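Aminotransferase class-III (PDB 6K8H) belongs to the class-III aminotransferase family, enzymes of the pyridoxal-phosphate-dependent aminotransferase superfamily, and binds (5-hydroxy-4,6-dimethylpyridin-3-yl)methyl dihydrogen phosphate in a pocket. Local coordinates at residues L358-T368 with I376-A384; E339-L350 with L421-V430. All coordinates share one frame; numbering follows the deposited sequence.

Both interactions use helix 337-361: interaction 2 packs its 339-350 portion against the loop 421-426 and the start of helix 427-445, while interaction 1 begins at its C-terminal end and runs into the hairpin of strands 366-370 and 373-377. Along the chain, interaction 1 is nested inside the loop that interaction 2 closes. Their centres lie 21 Å apart and their nearest atoms about 6 Å, so they do not touch. Neither contains a residue lining the pocket of (5-hydroxy-4,6-dimethylpyridin-3-yl)methyl dihydrogen phosphate. T368 of interaction 1 bonds to G229 O, in the chain shortly after the pocket residue R226; the centres of interactions 1 and 2 lie about 22 Å and 19 Å from that of the chain.

Interaction 1 of 2, residues L358-T368 with I376-A384; sequences LREAGVPGQVT and IHLHQRPLA
Q366 and H377 form the hydrogen-bonded pair of an antiparallel beta hairpin, strands 366-370 and 373-377, with Q366 N donating to H377 O over 3.0 Å and H377 N to Q366 O over 2.9 Å. Beside it, V367 and I376 are the non-hydrogen-bonded pair; their branched apolar chains meet V354 of helix 337-361. On the other face packing is tight. The Q366 CG sits between its backbone N and carbonyl carbon (chi1 57°), and the chain then extends past H377 CB, carrying the amide into the loop beyond the strand. There Q366 NE2 grips two carbonyls: R381 O, 2.8 Å away in the amide plane, and H379 O, 3.1 Å away, which is approached from above its carbonyl plane. A glutamine suits this place because its amide donates twice while OE1 accepts from a water that also takes the N-H of L383. L383 CD1 lies over one face of the H377 ring, and T368 CB meets the ring's edge, T368 OG1 being bonded to G229 O. G365, lacking a side chain, brings its CA to 3.1 Å from H377 O. The other end is looser and nearer solvent: exposed P364 and Q380 meet lightly, P364 CB 3.9 Å from Q380 OE1. There a second water bridges the two segments, donating to P364 O at 2.7 Å and to L378 O at 2.6 Å.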
loop_
_atom_site.group_PDB
_atom_site.type_symbol
_atom_site.label_atom_id
_atom_site.label_comp_id
_atom_site.label_asym_id
_atom_site.label_seq_id
_atom_site.Cartn_x
_atom_site.Cartn_y
_atom_site.Cartn_z
ATOM N N LEU B 358 -11.425 -0.076 38.669
ATOM C CA LEU B 358 -10.586 -1.184 39.105
ATOM C C LEU B 358 -10.352 -1.132 40.612
ATOM O O LEU B 358 -10.400 -2.162 41.298
ATOM C CB LEU B 358 -9.256 -1.141 38.357
ATOM C CG LEU B 358 -9.298 -1.383 36.846
ATOM C CD1 LEU B 358 -7.962 -1.000 36.213
ATOM C CD2 LEU B 358 -9.619 -2.850 36.563
ATOM N N ARG B 359 -10.099 0.057 41.134
ATOM C CA ARG B 359 -9.827 0.174 42.582
ATOM C C ARG B 359 -11.068 -0.232 43.378
ATOM O O ARG B 359 -10.950 -1.031 44.248
ATOM C CB ARG B 359 -9.457 1.612 42.934
ATOM C CG ARG B 359 -9.087 1.794 44.391
ATOM C CD ARG B 359 -9.250 3.222 44.880
ATOM N NE ARG B 359 -10.632 3.635 44.938
ATOM C CZ ARG B 359 -11.494 3.256 45.872
ATOM N NH1 ARG B 359 -11.116 2.474 46.862
ATOM N NH2 ARG B 359 -12.739 3.669 45.825
ATOM N N GLU B 360 -12.228 0.283 43.001
ATOM C CA GLU B 360 -13.487 -0.025 43.722
ATOM C C GLU B 360 -13.817 -1.520 43.641
ATOM O O GLU B 360 -14.368 -2.026 44.601
ATOM C CB GLU B 360 -14.679 0.817 43.274
ATOM C CG GLU B 360 -15.765 0.870 44.338
ATOM C CD GLU B 360 -17.200 0.874 43.844
ATOM O OE1 GLU B 360 -18.132 0.808 44.678
ATOM O OE2 GLU B 360 -17.391 0.943 42.635
ATOM N N ALA B 361 -13.581 -2.150 42.495
ATOM C CA ALA B 361 -13.881 -3.587 42.345
ATOM C C ALA B 361 -12.816 -4.459 43.030
ATOM O O ALA B 361 -13.001 -5.648 43.082
ATOM C CB ALA B 361 -14.040 -3.946 40.890
ATOM N N GLY B 362 -11.717 -3.875 43.488
ATOM C CA GLY B 362 -10.680 -4.729 44.027
ATOM C C GLY B 362 -9.957 -5.575 42.998
ATOM O O GLY B 362 -9.425 -6.633 43.341
ATOM N N VAL B 363 -9.946 -5.148 41.741
ATOM C CA VAL B 363 -9.360 -5.905 40.637
ATOM C C VAL B 363 -8.011 -5.271 40.324
ATOM O O VAL B 363 -7.972 -4.080 39.981
ATOM C CB VAL B 363 -10.270 -5.904 39.400
ATOM C CG1 VAL B 363 -9.593 -6.618 38.217
ATOM C CG2 VAL B 363 -11.621 -6.560 39.733
ATOM N N PRO B 364 -6.901 -6.002 40.423
ATOM C CA PRO B 364 -5.606 -5.419 40.062
ATOM C C PRO B 364 -5.567 -5.009 38.596
ATOM O O PRO B 364 -6.088 -5.698 37.718
ATOM C CB PRO B 364 -4.613 -6.548 40.357
ATOM C CG PRO B 364 -5.307 -7.403 41.383
ATOM C CD PRO B 364 -6.758 -7.343 41.022
ATOM N N GLY B 365 -4.992 -3.846 38.344
ATOM C CA GLY B 365 -4.883 -3.388 36.972
ATOM C C GLY B 365 -4.244 -2.025 36.923
ATOM O O GLY B 365 -3.932 -1.413 37.949
ATOM N N GLN B 366 -4.081 -1.544 35.700
ATOM C CA GLN B 366 -3.473 -0.243 35.467
ATOM C C GLN B 366 -3.940 0.221 34.100
ATOM O O GLN B 366 -4.496 -0.554 33.317
ATOM C CB GLN B 366 -1.943 -0.307 35.546
ATOM C CG GLN B 366 -1.345 -1.317 34.578
ATOM C CD GLN B 366 0.127 -1.562 34.801
ATOM O OE1 GLN B 366 0.928 -0.622 34.861
ATOM N NE2 GLN B 366 0.504 -2.838 34.898
ATOM N N VAL B 367 -3.789 1.509 33.848
ATOM C CA VAL B 367 -4.164 2.079 32.565
ATOM C C VAL B 367 -3.007 2.934 32.088
ATOM O O VAL B 367 -2.572 3.848 32.803
ATOM C CB VAL B 367 -5.457 2.906 32.636
ATOM C CG1 VAL B 367 -5.918 3.245 31.228
ATOM C CG2 VAL B 367 -6.547 2.138 33.378
ATOM N N THR B 368 -2.506 2.640 30.891
ATOM C CA THR B 368 -1.504 3.482 30.257
ATOM C C THR B 368 -2.172 4.297 29.159
ATOM O O THR B 368 -3.282 3.990 28.722
ATOM C CB THR B 368 -0.344 2.657 29.671
ATOM O OG1 THR B 368 -0.835 1.730 28.689
ATOM C CG2 THR B 368 0.387 1.911 30.768
ATOM N N ILE B 376 -6.007 -0.501 28.679
ATOM C CA ILE B 376 -6.358 -1.086 29.972
ATOM C C ILE B 376 -5.573 -2.377 30.161
ATOM O O ILE B 376 -5.419 -3.171 29.227
ATOM C CB ILE B 376 -7.870 -1.345 30.081
ATOM C CG1 ILE B 376 -8.672 -0.109 29.661
ATOM C CG2 ILE B 376 -8.230 -1.754 31.503
ATOM C CD1 ILE B 376 -10.184 -0.353 29.630
ATOM N N HIS B 377 -5.062 -2.585 31.366
ATOM C CA HIS B 377 -4.313 -3.776 31.727
ATOM C C HIS B 377 -4.930 -4.371 32.978
ATOM O O HIS B 377 -5.189 -3.641 33.943
ATOM C CB HIS B 377 -2.854 -3.425 31.993
ATOM C CG HIS B 377 -2.207 -2.659 30.880
ATOM N ND1 HIS B 377 -1.760 -3.263 29.725
ATOM C CD2 HIS B 377 -1.925 -1.341 30.751
ATOM C CE1 HIS B 377 -1.221 -2.351 28.932
ATOM N NE2 HIS B 377 -1.317 -1.175 29.528
ATOM N N LEU B 378 -5.148 -5.686 32.971
ATOM C CA LEU B 378 -5.733 -6.380 34.121
ATOM C C LEU B 378 -4.668 -7.090 34.948
ATOM O O LEU B 378 -4.860 -8.207 35.444
ATOM C CB LEU B 378 -6.830 -7.335 33.664
ATOM C CG LEU B 378 -7.907 -6.550 32.905
ATOM C CD1 LEU B 378 -9.117 -7.413 32.610
ATOM C CD2 LEU B 378 -8.331 -5.299 33.676
ATOM N N HIS B 379 -3.514 -6.436 35.077
ATOM C CA HIS B 379 -2.420 -6.875 35.925
ATOM C C HIS B 379 -1.676 -5.627 36.380
ATOM O O HIS B 379 -1.940 -4.519 35.907
ATOM C CB HIS B 379 -1.491 -7.840 35.189
ATOM C CG HIS B 379 -0.799 -7.206 34.025
ATOM N ND1 HIS B 379 0.260 -6.334 34.177
ATOM C CD2 HIS B 379 -1.026 -7.298 32.693
ATOM C CE1 HIS B 379 0.660 -5.922 32.985
ATOM N NE2 HIS B 379 -0.106 -6.488 32.068
ATOM N N GLN B 380 -0.747 -5.810 37.317
ATOM C CA GLN B 380 0.030 -4.698 37.838
ATOM C C GLN B 380 1.528 -4.905 37.621
ATOM O O GLN B 380 2.349 -4.457 38.427
ATOM C CB GLN B 380 -0.303 -4.463 39.312
ATOM C CG GLN B 380 -1.638 -3.722 39.466
ATOM C CD GLN B 380 -2.083 -3.531 40.899
ATOM O OE1 GLN B 380 -1.784 -4.338 41.778
ATOM N NE2 GLN B 380 -2.825 -2.455 41.140
ATOM N N ARG B 381 1.899 -5.578 36.517
ATOM C CA ARG B 381 3.312 -5.711 36.189
ATOM C C ARG B 381 3.848 -4.418 35.587
ATOM O O ARG B 381 3.154 -3.764 34.801
ATOM C CB ARG B 381 3.533 -6.859 35.209
ATOM C CG ARG B 381 3.108 -8.201 35.769
ATOM C CD ARG B 381 3.480 -9.359 34.841
ATOM N NE ARG B 381 2.745 -9.314 33.586
ATOM C CZ ARG B 381 1.520 -9.795 33.424
ATOM N NH1 ARG B 381 0.880 -10.357 34.449
ATOM N NH2 ARG B 381 0.938 -9.730 32.233
ATOM N N PRO B 382 5.076 -4.032 35.939
ATOM C CA PRO B 382 5.688 -2.835 35.335
ATOM C C PRO B 382 5.994 -3.081 33.863
ATOM O O PRO B 382 6.844 -3.908 33.523
ATOM C CB PRO B 382 6.968 -2.635 36.151
ATOM C CG PRO B 382 7.290 -3.995 36.713
ATOM C CD PRO B 382 6.004 -4.762 36.821
ATOM N N LEU B 383 5.316 -2.337 32.989
ATOM C CA LEU B 383 5.477 -2.518 31.553
ATOM C C LEU B 383 6.790 -1.947 31.035
ATOM O O LEU B 383 7.130 -2.167 29.862
ATOM C CB LEU B 383 4.292 -1.883 30.831
ATOM C CG LEU B 383 2.987 -2.593 31.182
ATOM C CD1 LEU B 383 1.796 -1.661 31.027
ATOM C CD2 LEU B 383 2.861 -3.835 30.300
ATOM N N ALA B 384 7.534 -1.235 31.887
ATOM C CA ALA B 384 8.876 -0.788 31.542
ATOM C C ALA B 384 9.803 -1.956 31.243
ATOM O O ALA B 384 10.810 -1.775 30.547
ATOM C CB ALA B 384 9.444 0.070 32.679
HETATM O O HOH W 1 -6.452 -8.350 37.431
HETATM O O HOH W 2 3.527 -0.201 34.129
#

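Interaction 2 of 2, residues E339-L350 with L421-V430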
loop_
_atom_site.group_PDB
_atom_site.type_symbol
_atom_site.label_atom_id
_atom_site.label_comp_id
_atom_site.label_asym_id
_atom_site.label_seq_id
_atom_site.Cartn_x
_atom_site.Cartn_y
_atom_site.Cartn_z
ATOM N N GLU B 339 -8.060 21.239 19.867
ATOM C CA GLU B 339 -8.610 19.889 19.792
ATOM C C GLU B 339 -7.684 18.876 20.452
ATOM O O GLU B 339 -8.153 17.961 21.146
ATOM C CB GLU B 339 -8.900 19.513 18.341
ATOM C CG GLU B 339 -10.215 20.103 17.856
ATOM C CD GLU B 339 -11.407 19.611 18.675
ATOM O OE1 GLU B 339 -11.739 18.410 18.574
ATOM O OE2 GLU B 339 -11.995 20.414 19.435
ATOM N N PHE B 340 -6.366 19.030 20.274
ATOM C CA PHE B 340 -5.452 18.134 20.969
ATOM C C PHE B 340 -5.625 18.249 22.478
ATOM O O PHE B 340 -5.675 17.228 23.179
ATOM C CB PHE B 340 -4.010 18.428 20.558
ATOM C CG PHE B 340 -3.614 17.804 19.245
ATOM C CD1 PHE B 340 -3.384 16.445 19.149
ATOM C CD2 PHE B 340 -3.474 18.582 18.109
ATOM C CE1 PHE B 340 -3.016 15.865 17.934
ATOM C CE2 PHE B 340 -3.116 18.017 16.896
ATOM C CZ PHE B 340 -2.886 16.657 16.812
ATOM N N ASP B 341 -5.759 19.485 22.988
ATOM C CA ASP B 341 -5.968 19.701 24.422
ATOM C C ASP B 341 -7.247 19.027 24.913
ATOM O O ASP B 341 -7.260 18.381 25.972
ATOM C CB ASP B 341 -6.032 21.202 24.733
ATOM C CG ASP B 341 -4.683 21.894 24.618
ATOM O OD1 ASP B 341 -3.639 21.207 24.494
ATOM O OD2 ASP B 341 -4.674 23.148 24.652
ATOM N N ARG B 342 -8.342 19.183 24.159
ATOM C CA ARG B 342 -9.611 18.585 24.568
ATOM C C ARG B 342 -9.531 17.061 24.582
ATOM O O ARG B 342 -9.999 16.413 25.525
ATOM C CB ARG B 342 -10.737 19.059 23.644
ATOM C CG ARG B 342 -12.120 18.592 24.078
ATOM C CD ARG B 342 -13.222 19.144 23.170
ATOM N NE ARG B 342 -13.133 18.665 21.789
ATOM C CZ ARG B 342 -13.661 17.519 21.368
ATOM N NH1 ARG B 342 -14.291 16.737 22.222
ATOM N NH2 ARG B 342 -13.558 17.149 20.103
ATOM N N LEU B 343 -8.956 16.469 23.532
ATOM C CA LEU B 343 -8.783 15.016 23.493
ATOM C C LEU B 343 -7.918 14.528 24.648
ATOM O O LEU B 343 -8.177 13.461 25.216
ATOM C CB LEU B 343 -8.170 14.583 22.166
ATOM C CG LEU B 343 -9.018 14.797 20.912
ATOM C CD1 LEU B 343 -8.177 14.512 19.689
ATOM C CD2 LEU B 343 -10.278 13.944 20.924
ATOM N N ALA B 344 -6.879 15.281 25.003
ATOM C CA ALA B 344 -6.015 14.834 26.090
ATOM C C ALA B 344 -6.749 14.887 27.422
ATOM O O ALA B 344 -6.603 13.989 28.260
ATOM C CB ALA B 344 -4.745 15.684 26.127
ATOM N N THR B 345 -7.563 15.923 27.629
ATOM C CA THR B 345 -8.354 15.990 28.852
ATOM C C THR B 345 -9.349 14.839 28.913
ATOM O O THR B 345 -9.480 14.170 29.946
ATOM C CB THR B 345 -9.057 17.336 28.941
ATOM O OG1 THR B 345 -8.061 18.359 29.066
ATOM C CG2 THR B 345 -9.985 17.362 30.143
ATOM N N LEU B 346 -10.051 14.585 27.804
ATOM C CA LEU B 346 -10.997 13.476 27.786
ATOM C C LEU B 346 -10.293 12.143 28.024
ATOM O O LEU B 346 -10.826 11.263 28.715
ATOM C CB LEU B 346 -11.745 13.453 26.453
ATOM C CG LEU B 346 -12.829 14.518 26.242
ATOM C CD1 LEU B 346 -13.368 14.455 24.812
ATOM C CD2 LEU B 346 -13.950 14.359 27.263
ATOM N N GLY B 347 -9.091 11.978 27.467
ATOM C CA GLY B 347 -8.354 10.741 27.676
ATOM C C GLY B 347 -7.939 10.563 29.120
ATOM O O GLY B 347 -8.063 9.468 29.682
ATOM N N GLN B 348 -7.456 11.638 29.746
ATOM C CA GLN B 348 -7.133 11.575 31.169
ATOM C C GLN B 348 -8.363 11.212 31.999
ATOM O O GLN B 348 -8.271 10.407 32.932
ATOM C CB GLN B 348 -6.530 12.904 31.633
ATOM C CG GLN B 348 -5.800 12.803 32.958
ATOM C CD GLN B 348 -6.748 12.733 34.147
ATOM O OE1 GLN B 348 -7.839 13.324 34.126
ATOM N NE2 GLN B 348 -6.340 12.007 35.192
ATOM N N GLN B 349 -9.517 11.817 31.691
ATOM C CA GLN B 349 -10.745 11.502 32.419
ATOM C C GLN B 349 -11.139 10.035 32.259
ATOM O O GLN B 349 -11.536 9.376 33.235
ATOM C CB GLN B 349 -11.871 12.424 31.949
ATOM C CG GLN B 349 -11.701 13.854 32.438
ATOM C CD GLN B 349 -12.844 14.755 32.029
ATOM O OE1 GLN B 349 -13.155 14.884 30.844
ATOM N NE2 GLN B 349 -13.486 15.381 33.011
ATOM N N LEU B 350 -11.053 9.508 31.034
ATOM C CA LEU B 350 -11.358 8.096 30.824
ATOM C C LEU B 350 -10.407 7.216 31.627
ATOM O O LEU B 350 -10.839 6.289 32.326
ATOM C CB LEU B 350 -11.293 7.748 29.328
ATOM C CG LEU B 350 -11.768 6.341 28.928
ATOM C CD1 LEU B 350 -12.491 6.346 27.591
ATOM C CD2 LEU B 350 -10.606 5.345 28.874
ATOM N N LEU B 421 -9.879 7.658 21.387
ATOM C CA LEU B 421 -11.007 8.571 21.265
ATOM C C LEU B 421 -11.117 9.162 19.855
ATOM O O LEU B 421 -10.167 9.176 19.073
ATOM C CB LEU B 421 -10.886 9.706 22.282
ATOM C CG LEU B 421 -10.496 9.357 23.710
ATOM C CD1 LEU B 421 -10.298 10.638 24.521
ATOM C CD2 LEU B 421 -11.580 8.498 24.336
ATOM N N SER B 422 -12.313 9.652 19.543
ATOM C CA SER B 422 -12.568 10.416 18.332
ATOM C C SER B 422 -13.155 11.780 18.697
ATOM O O SER B 422 -13.752 11.960 19.768
ATOM C CB SER B 422 -13.503 9.644 17.397
ATOM O OG SER B 422 -14.781 9.460 17.994
ATOM N N THR B 423 -12.973 12.746 17.794
ATOM C CA THR B 423 -13.412 14.109 18.075
ATOM C C THR B 423 -14.924 14.269 18.275
ATOM O O THR B 423 -15.311 15.228 18.965
ATOM C CB THR B 423 -12.944 15.070 16.967
ATOM O OG1 THR B 423 -13.440 14.630 15.701
ATOM C CG2 THR B 423 -11.415 15.175 16.927
ATOM N N PRO B 424 -15.817 13.422 17.739
ATOM C CA PRO B 424 -17.234 13.550 18.123
ATOM C C PRO B 424 -17.494 13.237 19.585
ATOM O O PRO B 424 -18.610 13.485 20.061
ATOM C CB PRO B 424 -17.947 12.543 17.203
ATOM C CG PRO B 424 -17.051 12.400 16.045
ATOM C CD PRO B 424 -15.666 12.475 16.613
ATOM N N MET B 425 -16.518 12.699 20.312
ATOM C CA MET B 425 -16.752 12.304 21.693
ATOM C C MET B 425 -16.669 13.483 22.645
ATOM O O MET B 425 -15.940 14.453 22.418
ATOM C CB MET B 425 -15.746 11.239 22.139
ATOM C CG MET B 425 -15.997 9.882 21.544
ATOM S SD MET B 425 -14.750 8.676 22.050
ATOM C CE MET B 425 -15.345 7.250 21.144
ATOM N N GLY B 426 -17.427 13.373 23.729
ATOM C CA GLY B 426 -17.336 14.282 24.847
ATOM C C GLY B 426 -17.402 13.534 26.163
ATOM O O GLY B 426 -17.207 12.312 26.216
ATOM N N VAL B 427 -17.659 14.273 27.245
ATOM C CA VAL B 427 -17.811 13.629 28.553
ATOM C C VAL B 427 -18.877 12.537 28.548
ATOM O O VAL B 427 -18.654 11.489 29.178
ATOM C CB VAL B 427 -18.046 14.701 29.637
ATOM C CG1 VAL B 427 -18.555 14.077 30.922
ATOM C CG2 VAL B 427 -16.757 15.467 29.875
ATOM N N PRO B 428 -20.046 12.704 27.902
ATOM C CA PRO B 428 -21.027 11.598 27.929
ATOM C C PRO B 428 -20.485 10.285 27.376
ATOM O O PRO B 428 -20.766 9.221 27.938
ATOM C CB PRO B 428 -22.179 12.146 27.079
ATOM C CG PRO B 428 -22.095 13.632 27.255
ATOM C CD PRO B 428 -20.617 13.912 27.259
ATOM N N GLU B 429 -19.711 10.320 26.290
ATOM C CA GLU B 429 -19.157 9.075 25.756
ATOM C C GLU B 429 -18.130 8.468 26.706
ATOM O O GLU B 429 -18.071 7.244 26.856
ATOM C CB GLU B 429 -18.536 9.322 24.378
ATOM C CG GLU B 429 -19.559 9.477 23.247
ATOM C CD GLU B 429 -20.311 10.805 23.310
ATOM O OE1 GLU B 429 -19.775 11.778 23.891
ATOM O OE2 GLU B 429 -21.439 10.869 22.782
ATOM N N VAL B 430 -17.313 9.304 27.355
ATOM C CA VAL B 430 -16.323 8.817 28.318
ATOM C C VAL B 430 -17.012 8.153 29.508
ATOM O O VAL B 430 -16.623 7.067 29.956
ATOM C CB VAL B 430 -15.410 9.978 28.762
ATOM C CG1 VAL B 430 -14.549 9.563 29.947
ATOM C CG2 VAL B 430 -14.532 10.442 27.603
#
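With CG opposite the backbone N (chi1 -174°) and a bend further out at chi3 (64°), R342 turns its guanidinium edge to the carbonyls of T423 and M425, in the loop before helix 427-445. R342 NH1 meets M425 O at 2.8 Å, nearly end-on to the carbonyl, and R342 NH2 reaches a lone pair of T423 O, also at 2.8 Å. E339, one turn earlier in the helix, holds the guanidinium side-on: E339 OE1 takes R342 NH2 at 2.7 Å in a salt bridge, and E339 OE2 takes R342 NE. This fixes the rotation of the arginine and shows why a long, many-handed donor suits the type I turn S422-M425.

Deeper in, the contact is apolar. L421 points CD1 at the helix backbone, 3.5 Å from G347 N, while its CD2 slides past L350 CD1. L346 CD2 lies against the G426-V427 peptide, 3.7 Å from V427 N, and also touches V430 CG2. The other branch of V430, CG1, rests 3.6 Å from L350 CA. G426 is the N-cap of helix 427-445, and its N-H donates to E429 OE1 at 2.8 Å, the E429 half of a capping box. Four N-H bonds thus fix the guanidinium's orientation, its positive charge balanced by the E339 carboxylate, and tie the turn to helix 337-361 beside the packing of L346, L350, L421 and V430.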